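Local structure of aldehyde dehydrogenase (Trypanosoma brucei, 5MYP) at residues G104-D109 with P458-G463; Y313-N318 with A343-A348; R389-A394 with R411-A416. The protein probably oxidises aldehydes to carboxylic acids with NAD+ as the electron acceptor. All blocks are in the same frame, centred on the assembly; numbering follows the deposited sequence.

Contact 1: residues G104-D109 with P458-G463; sequences GAAALD and PVMRRG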
loop_
_atom_site.group_PDB
_atom_site.type_symbol
_atom_site.label_atom_id
_atom_site.label_comp_id
_atom_site.label_asym_id
_atom_site.label_seq_id
_atom_site.Cartn_x
_atom_site.Cartn_y
_atom_site.Cartn_z
ATOM N N GLY A 104 -20.298 -4.839 17.199
ATOM C CA GLY A 104 -20.187 -6.052 18.017
ATOM C C GLY A 104 -19.575 -5.802 19.389
ATOM O O GLY A 104 -19.681 -4.702 19.935
ATOM N N ALA A 105 -18.919 -6.829 19.932
ATOM C CA ALA A 105 -18.339 -6.783 21.291
ATOM C C ALA A 105 -17.302 -5.674 21.494
ATOM O O ALA A 105 -17.230 -5.080 22.573
ATOM C CB ALA A 105 -17.730 -8.133 21.649
ATOM N N ALA A 106 -16.516 -5.396 20.454
ATOM C CA ALA A 106 -15.482 -4.352 20.504
ATOM C C ALA A 106 -16.030 -2.929 20.689
ATOM O O ALA A 106 -15.292 -2.042 21.126
ATOM C CB ALA A 106 -14.609 -4.417 19.260
ATOM N N ALA A 107 -17.303 -2.708 20.358
ATOM C CA ALA A 107 -17.967 -1.415 20.596
ATOM C C ALA A 107 -18.022 -0.975 22.069
ATOM O O ALA A 107 -18.145 0.216 22.350
ATOM C CB ALA A 107 -19.363 -1.420 19.989
ATOM N N LEU A 108 -17.937 -1.933 22.993
ATOM C CA LEU A 108 -17.850 -1.634 24.428
ATOM C C LEU A 108 -16.465 -1.160 24.903
ATOM O O LEU A 108 -16.355 -0.603 25.991
ATOM C CB LEU A 108 -18.282 -2.855 25.246
ATOM C CG LEU A 108 -19.712 -3.350 25.002
ATOM C CD1 LEU A 108 -19.962 -4.648 25.754
ATOM C CD2 LEU A 108 -20.731 -2.293 25.399
ATOM N N ASP A 109 -15.424 -1.387 24.103
ATOM C CA ASP A 109 -14.060 -0.961 24.451
ATOM C C ASP A 109 -13.727 0.417 23.886
ATOM O O ASP A 109 -14.451 0.947 23.038
ATOM C CB ASP A 109 -13.039 -1.991 23.957
ATOM C CG ASP A 109 -13.264 -3.365 24.549
ATOM O OD1 ASP A 109 -13.505 -3.461 25.773
ATOM O OD2 ASP A 109 -13.190 -4.356 23.793
ATOM N N PRO A 458 -3.798 0.792 15.094
ATOM C CA PRO A 458 -4.974 0.640 15.953
ATOM C C PRO A 458 -4.612 0.392 17.416
ATOM O O PRO A 458 -3.669 -0.348 17.701
ATOM C CB PRO A 458 -5.683 -0.589 15.366
ATOM C CG PRO A 458 -4.596 -1.363 14.717
ATOM C CD PRO A 458 -3.691 -0.322 14.135
ATOM N N VAL A 459 -5.357 1.027 18.318
ATOM C CA VAL A 459 -5.182 0.858 19.757
ATOM C C VAL A 459 -6.539 0.499 20.363
ATOM O O VAL A 459 -7.526 1.196 20.121
ATOM C CB VAL A 459 -4.627 2.140 20.415
ATOM C CG1 VAL A 459 -4.478 1.948 21.927
ATOM C CG2 VAL A 459 -3.305 2.546 19.761
ATOM N N MET A 460 -6.584 -0.592 21.128
ATOM C CA MET A 460 -7.788 -1.032 21.839
ATOM C C MET A 460 -7.495 -1.036 23.335
ATOM O O MET A 460 -6.584 -1.734 23.778
ATOM C CB MET A 460 -8.186 -2.441 21.386
ATOM C CG MET A 460 -9.228 -3.121 22.271
ATOM S SD MET A 460 -9.732 -4.739 21.684
ATOM C CE MET A 460 -11.026 -4.306 20.530
ATOM N N ARG A 461 -8.275 -0.280 24.109
ATOM C CA ARG A 461 -8.092 -0.210 25.560
ATOM C C ARG A 461 -9.267 -0.873 26.273
ATOM O O ARG A 461 -10.432 -0.512 26.049
ATOM C CB ARG A 461 -7.914 1.239 26.016
ATOM C CG ARG A 461 -6.862 1.996 25.209
ATOM C CD ARG A 461 -6.230 3.142 25.985
ATOM N NE ARG A 461 -5.335 3.932 25.137
ATOM C CZ ARG A 461 -5.725 4.852 24.248
ATOM N NH1 ARG A 461 -7.022 5.142 24.069
ATOM N NH2 ARG A 461 -4.798 5.499 23.532
ATOM N N ARG A 462 -8.952 -1.869 27.100
ATOM C CA ARG A 462 -9.942 -2.627 27.854
ATOM C C ARG A 462 -9.713 -2.446 29.349
ATOM O O ARG A 462 -8.652 -1.964 29.781
ATOM C CB ARG A 462 -9.853 -4.113 27.498
ATOM C CG ARG A 462 -9.922 -4.397 26.002
ATOM C CD ARG A 462 -10.254 -5.850 25.664
ATOM N NE ARG A 462 -11.096 -6.513 26.669
ATOM C CZ ARG A 462 -12.400 -6.786 26.568
ATOM N NH1 ARG A 462 -13.112 -6.501 25.474
ATOM N NH2 ARG A 462 -13.010 -7.381 27.588
ATOM N N GLY A 463 -10.723 -2.827 30.130
ATOM C CA GLY A 463 -10.633 -2.876 31.588
ATOM C C GLY A 463 -10.479 -4.309 32.059
ATOM O O GLY A 463 -10.457 -5.235 31.247
#
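Asp-109 OD2 receives NH1 of Arg-462 at 2.7 Å, in a salt bridge whose hydrogen-bond component is weak because the N-H is bent to 127°. The bend accompanies the way the two flat groups meet: the carboxylate and guanidinium planes stand 78° apart, and the other oxygen, OD1, lies over one face of the guanidinium, 3.6 Å from CZ of Arg-462. The pair is thus probably held more by charge than by a straight bond. In Arg-462 a bend at chi3 sets NE off the line of the extended chain, while CG lies over a face of the carboxylate, 3.7 Å from Asp-109 OD1. The far nitrogen, NH2, is held by Ser-467, which helps to fix the rotation of the guanidinium.

An apolar patch adjoins the ion pair. The methyl CE of Met-460 comes within 3.8 Å of Ala-106 CB and within 3.9 Å of Asp-109 OD2, and it owes this position to a chain that runs out extended and then bends at its last torsion (chi3 -86°). Ala-428 of the second subunit packs on both Ala-106 and Met-460. Arg-461 turns its guanidinium elsewhere, to Asp-110 and Glu-112 of the adjacent strand and to Glu-409 of the second subunit.

The 3-10 turn 105-108 is therefore joined to the end of strand 454-461, the antiparallel partner of strand 110-124. Residues 459-461 also pair in parallel with a strand of the second subunit, continuing the sheet across the interface, consistent with the oligomerisation arm of the aldehyde dehydrogenase fold.

Contact 2: residues Y313-N318 with A343-A348; sequences YPRIVN and ATLTIA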
loop_
_atom_site.group_PDB
_atom_site.type_symbol
_atom_site.label_atom_id
_atom_site.label_comp_id
_atom_site.label_asym_id
_atom_site.label_seq_id
_atom_site.Cartn_x
_atom_site.Cartn_y
_atom_site.Cartn_z
ATOM N N TYR A 313 9.736 27.064 -26.152
ATOM C CA TYR A 313 9.250 25.699 -26.328
ATOM C C TYR A 313 10.281 24.687 -25.808
ATOM O O TYR A 313 11.442 24.733 -26.223
ATOM C CB TYR A 313 8.947 25.440 -27.800
ATOM C CG TYR A 313 8.315 24.092 -28.043
ATOM C CD1 TYR A 313 7.006 23.832 -27.649
ATOM C CD2 TYR A 313 9.031 23.070 -28.649
ATOM C CE1 TYR A 313 6.419 22.595 -27.880
ATOM C CE2 TYR A 313 8.462 21.831 -28.879
ATOM C CZ TYR A 313 7.156 21.594 -28.489
ATOM O OH TYR A 313 6.588 20.365 -28.711
ATOM N N PRO A 314 9.867 23.769 -24.904
ATOM C CA PRO A 314 10.839 22.851 -24.290
ATOM C C PRO A 314 11.485 21.838 -25.232
ATOM O O PRO A 314 10.981 21.568 -26.322
ATOM C CB PRO A 314 10.016 22.129 -23.215
ATOM C CG PRO A 314 8.890 23.050 -22.931
ATOM C CD PRO A 314 8.552 23.659 -24.250
ATOM N N ARG A 315 12.597 21.291 -24.765
ATOM C CA ARG A 315 13.440 20.389 -25.524
ATOM C C ARG A 315 13.080 18.937 -25.193
ATOM O O ARG A 315 12.624 18.642 -24.080
ATOM C CB ARG A 315 14.914 20.702 -25.188
ATOM C CG ARG A 315 15.505 20.087 -23.924
ATOM C CD ARG A 315 17.014 19.939 -24.053
ATOM N NE ARG A 315 17.648 21.194 -24.449
ATOM C CZ ARG A 315 17.943 22.212 -23.632
ATOM N NH1 ARG A 315 17.617 22.196 -22.337
ATOM N NH2 ARG A 315 18.517 23.302 -24.129
ATOM N N ILE A 316 13.303 18.043 -26.152
ATOM C CA ILE A 316 13.251 16.602 -25.899
ATOM C C ILE A 316 14.490 16.253 -25.063
ATOM O O ILE A 316 15.548 16.850 -25.238
ATOM C CB ILE A 316 13.198 15.769 -27.208
ATOM C CG1 ILE A 316 12.015 16.201 -28.098
ATOM C CG2 ILE A 316 13.123 14.274 -26.904
ATOM C CD1 ILE A 316 10.665 16.212 -27.415
ATOM N N VAL A 317 14.336 15.306 -24.141
ATOM C CA VAL A 317 15.378 14.995 -23.141
ATOM C C VAL A 317 16.754 14.663 -23.736
ATOM O O VAL A 317 17.771 15.130 -23.226
ATOM C CB VAL A 317 14.911 13.876 -22.170
ATOM C CG1 VAL A 317 14.755 12.532 -22.872
ATOM C CG2 VAL A 317 15.846 13.756 -20.971
ATOM N N ASN A 318 16.779 13.888 -24.821
ATOM C CA ASN A 318 18.037 13.499 -25.470
ATOM C C ASN A 318 17.807 13.041 -26.913
ATOM O O ASN A 318 16.658 12.903 -27.352
ATOM C CB ASN A 318 18.769 12.418 -24.645
ATOM C CG ASN A 318 17.936 11.158 -24.423
ATOM O OD1 ASN A 318 17.169 10.739 -25.289
ATOM N ND2 ASN A 318 18.097 10.544 -23.256
ATOM N N ALA A 343 19.413 19.082 -33.892
ATOM C CA ALA A 343 20.505 19.719 -33.138
ATOM C C ALA A 343 20.041 20.338 -31.816
ATOM O O ALA A 343 20.735 20.231 -30.807
ATOM C CB ALA A 343 21.195 20.775 -33.994
ATOM N N THR A 344 18.868 20.975 -31.838
ATOM C CA THR A 344 18.268 21.592 -30.649
ATOM C C THR A 344 17.191 20.714 -29.981
ATOM O O THR A 344 16.515 21.174 -29.059
ATOM C CB THR A 344 17.642 22.958 -31.002
ATOM O OG1 THR A 344 16.540 22.766 -31.904
ATOM C CG2 THR A 344 18.688 23.898 -31.631
ATOM N N LEU A 345 17.037 19.470 -30.444
ATOM C CA LEU A 345 16.068 18.502 -29.903
ATOM C C LEU A 345 14.645 19.087 -29.805
ATOM O O LEU A 345 13.970 18.979 -28.778
ATOM C CB LEU A 345 16.559 17.965 -28.553
ATOM C CG LEU A 345 17.911 17.235 -28.551
ATOM C CD1 LEU A 345 18.412 17.029 -27.129
ATOM C CD2 LEU A 345 17.811 15.900 -29.280
ATOM N N THR A 346 14.220 19.713 -30.898
ATOM C CA THR A 346 12.936 20.396 -30.978
ATOM C C THR A 346 12.010 19.592 -31.876
ATOM O O THR A 346 12.364 19.311 -33.018
ATOM C CB THR A 346 13.103 21.811 -31.561
ATOM O OG1 THR A 346 14.033 22.555 -30.765
ATOM C CG2 THR A 346 11.782 22.543 -31.571
ATOM N N ILE A 347 10.851 19.200 -31.347
ATOM C CA ILE A 347 9.782 18.586 -32.140
ATOM C C ILE A 347 8.479 19.320 -31.818
ATOM O O ILE A 347 8.026 19.306 -30.675
ATOM C CB ILE A 347 9.603 17.080 -31.839
ATOM C CG1 ILE A 347 10.907 16.310 -32.088
ATOM C CG2 ILE A 347 8.467 16.490 -32.684
ATOM C CD1 ILE A 347 10.859 14.855 -31.664
ATOM N N ALA A 348 7.884 19.965 -32.821
ATOM C CA ALA A 348 6.620 20.675 -32.626
ATOM C C ALA A 348 5.476 19.674 -32.418
ATOM O O ALA A 348 5.567 18.535 -32.886
ATOM C CB ALA A 348 6.317 21.574 -33.815
HETATM O O HOH W 1 10.837 19.632 -28.358
#
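Tyr-313 places CG anti to its backbone N (chi1 -175°), and Ile-316 places CG1 anti to its carbonyl carbon (chi1 -56°); the first directs CG of Tyr-313 so that the ring can bring its hydroxyl to Ile-347, and the second sets a methylene against the same residue. The hydroxyl of Tyr-313 donates to Ile-347 O at 2.7 Å, in the plane of the carbonyl, and that oxygen also lies near the ring plane at its edge, beside CE2. Thr-346 CG2 meets the ring obliquely at CD2.

Nearer the centre of the contact, Ile-316 N donates to Leu-345 O at 2.9 Å, with an N-H...O angle of 178°. A water gives a second hydrogen to this oxygen, donates another to Pro-314 O, and accepts from Ile-347 N, so that one molecule ties three backbone groups from both segments. Leu-345 and Thr-346 form a G1 beta bulge opposite Asp-341, with Leu-345 in the left-handed region, where strand 346-353 begins beside strand 340-341. The loop 313-318, which leads from helix 304-309 to helix 319-328, is thereby fastened to the start of a strand in the sheet that also holds strand 370-376.

Both branches of Leu-345 meet the loop: CD1 approaches Ile-316 O at 3.4 Å, and CD2 lies 3.7 Å from Asn-318 C. Ile-316 CG1 and Ile-347 CD1 touch at 4.0 Å. Phe-322 of helix 319-328 packs on Leu-345 and Ile-347, while Asn-318, the N-cap of that helix, uses OD1 to accept from His-321 N. Arg-66 donates to the backbone oxygens of Tyr-313 and Thr-344 and to OG1 of Thr-346, holding both segments from a third part of the chain.

Contact 3: residues R389-A394 with R411-A416; sequences REKPLA and RTSSGA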
loop_
_atom_site.group_PDB
_atom_site.type_symbol
_atom_site.label_atom_id
_atom_site.label_comp_id
_atom_site.label_asym_id
_atom_site.label_seq_id
_atom_site.Cartn_x
_atom_site.Cartn_y
_atom_site.Cartn_z
ATOM N N ARG A 389 -5.275 -1.890 -23.372
ATOM C CA ARG A 389 -3.980 -1.309 -23.020
ATOM C C ARG A 389 -3.846 -1.204 -21.507
ATOM O O ARG A 389 -4.818 -1.391 -20.777
ATOM C CB ARG A 389 -3.832 0.055 -23.694
ATOM C CG ARG A 389 -3.700 -0.070 -25.204
ATOM C CD ARG A 389 -3.717 1.267 -25.930
ATOM N NE ARG A 389 -3.327 1.086 -27.331
ATOM C CZ ARG A 389 -4.117 0.620 -28.305
ATOM N NH1 ARG A 389 -5.393 0.282 -28.081
ATOM N NH2 ARG A 389 -3.617 0.493 -29.534
ATOM N N GLU A 390 -2.637 -0.903 -21.041
ATOM C CA GLU A 390 -2.358 -0.843 -19.604
ATOM C C GLU A 390 -3.115 0.321 -18.965
ATOM O O GLU A 390 -3.442 1.301 -19.636
ATOM C CB GLU A 390 -0.855 -0.716 -19.336
ATOM C CG GLU A 390 -0.012 -1.900 -19.809
ATOM C CD GLU A 390 -0.280 -3.202 -19.062
ATOM O OE1 GLU A 390 -0.904 -3.191 -17.977
ATOM O OE2 GLU A 390 0.164 -4.255 -19.559
ATOM N N LYS A 391 -3.406 0.187 -17.673
ATOM C CA LYS A 391 -4.177 1.188 -16.944
ATOM C C LYS A 391 -3.336 2.464 -16.862
ATOM O O LYS A 391 -2.244 2.432 -16.296
ATOM C CB LYS A 391 -4.530 0.689 -15.542
ATOM C CG LYS A 391 -5.443 -0.525 -15.522
ATOM C CD LYS A 391 -5.693 -1.005 -14.106
ATOM C CE LYS A 391 -6.614 -2.216 -14.073
ATOM N NZ LYS A 391 -6.767 -2.720 -12.680
ATOM N N PRO A 392 -3.811 3.569 -17.466
ATOM C CA PRO A 392 -3.010 4.787 -17.504
ATOM C C PRO A 392 -3.168 5.614 -16.238
ATOM O O PRO A 392 -4.124 5.424 -15.485
ATOM C CB PRO A 392 -3.597 5.537 -18.697
ATOM C CG PRO A 392 -5.039 5.165 -18.675
ATOM C CD PRO A 392 -5.117 3.770 -18.119
ATOM N N LEU A 393 -2.239 6.538 -16.027
ATOM C CA LEU A 393 -2.270 7.414 -14.860
ATOM C C LEU A 393 -3.464 8.374 -14.892
ATOM O O LEU A 393 -4.018 8.712 -13.847
ATOM C CB LEU A 393 -0.963 8.203 -14.757
ATOM C CG LEU A 393 -0.706 9.003 -13.479
ATOM C CD1 LEU A 393 -0.814 8.124 -12.239
ATOM C CD2 LEU A 393 0.663 9.659 -13.543
ATOM N N ALA A 394 -3.855 8.813 -16.086
ATOM C CA ALA A 394 -5.008 9.696 -16.253
ATOM C C ALA A 394 -5.882 9.229 -17.409
ATOM O O ALA A 394 -5.414 8.560 -18.324
ATOM C CB ALA A 394 -4.542 11.126 -16.480
ATOM N N ARG A 411 -16.688 1.865 -16.905
ATOM C CA ARG A 411 -16.158 0.752 -17.711
ATOM C C ARG A 411 -14.650 0.837 -18.010
ATOM O O ARG A 411 -14.128 0.007 -18.762
ATOM C CB ARG A 411 -16.942 0.660 -19.028
ATOM C CG ARG A 411 -18.421 0.352 -18.865
ATOM C CD ARG A 411 -18.660 -1.106 -18.524
ATOM N NE ARG A 411 -20.064 -1.380 -18.210
ATOM C CZ ARG A 411 -20.565 -2.587 -17.933
ATOM N NH1 ARG A 411 -19.786 -3.668 -17.926
ATOM N NH2 ARG A 411 -21.861 -2.717 -17.659
ATOM N N THR A 412 -13.959 1.819 -17.428
ATOM C CA THR A 412 -12.504 1.958 -17.563
ATOM C C THR A 412 -11.832 2.057 -16.198
ATOM O O THR A 412 -12.481 2.376 -15.197
ATOM C CB THR A 412 -12.130 3.217 -18.366
ATOM O OG1 THR A 412 -12.666 4.382 -17.723
ATOM C CG2 THR A 412 -12.656 3.127 -19.793
ATOM N N SER A 413 -10.527 1.792 -16.176
ATOM C CA SER A 413 -9.704 1.970 -14.982
ATOM C C SER A 413 -8.496 2.848 -15.300
ATOM O O SER A 413 -7.826 2.659 -16.316
ATOM C CB SER A 413 -9.253 0.623 -14.431
ATOM O OG SER A 413 -8.459 0.805 -13.275
ATOM N N SER A 414 -8.236 3.814 -14.424
ATOM C CA SER A 414 -7.131 4.750 -14.590
ATOM C C SER A 414 -6.779 5.338 -13.236
ATOM O O SER A 414 -7.557 5.219 -12.299
ATOM C CB SER A 414 -7.517 5.869 -15.554
ATOM O OG SER A 414 -8.685 6.542 -15.105
ATOM N N GLY A 415 -5.610 5.964 -13.139
ATOM C CA GLY A 415 -5.190 6.629 -11.906
ATOM C C GLY A 415 -6.107 7.779 -11.508
ATOM O O GLY A 415 -6.262 8.064 -10.328
ATOM N N ALA A 416 -6.697 8.441 -12.500
ATOM C CA ALA A 416 -7.701 9.476 -12.275
ATOM C C ALA A 416 -8.538 9.687 -13.531
ATOM O O ALA A 416 -8.165 9.236 -14.615
ATOM C CB ALA A 416 -7.031 10.784 -11.876
HETATM O O HOH W 2 -8.430 -1.049 -11.020
#
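From Lys-391 to Ala-394 and from Ser-413 to Ala-416 the two backbones run roughly side by side in the same direction, and Gly-415 N donates to Pro-392 O at 2.8 Å. Leu-393 O lies 3.1 Å from Gly-415 CA, a close approach at a residue without a side chain. The extended chain of Lys-391 meets Ser-413, CD coming to 3.4 Å from Ser-413 OG. A water accepts from Lys-391 NZ and donates to Ser-413 OG; the second subunit completes both groups, Leu-118 O taking the ammonium and Glu-116 the hydroxyl. Pro-392 CD rests 3.4 Å from Ser-413 O, and its CG touches Ser-414 CB. Ser-414 OG, with chi1 57°, turns back to donate to Ala-416 O from above the carbonyl plane, and meets Arg-457 of the second subunit as well. The side chain of Leu-393 lies about 4 Å from those of Cys-259 and Glu-223, the predicted active-site residues. The two loops follow helices 379-387 and 402-411 and lead into the paired parallel strands 395-398 and 417-419.

How the contacts relate
Three joins hold distant parts of one chain together in this fold. Contact 1 joins segments 349 residues apart and encloses the other two, which come in series, contact 2 before contact 3. Contact 1 belongs to the sheet containing strands 110-124 and 454-461; contacts 2 and 3 adjoin the other sheet, at strand 346-353 and at strands 395-398 and 417-419. The centres of contacts 1 and 2 are 61 Å apart, on opposite sides of the chain's centre, whereas those of contacts 2 and 3 are 28 Å apart. Contacts 1 and 3 both meet the second subunit, so the interface involves a strand of one sheet and loops leading into the other, while contact 2 stays within its own chain.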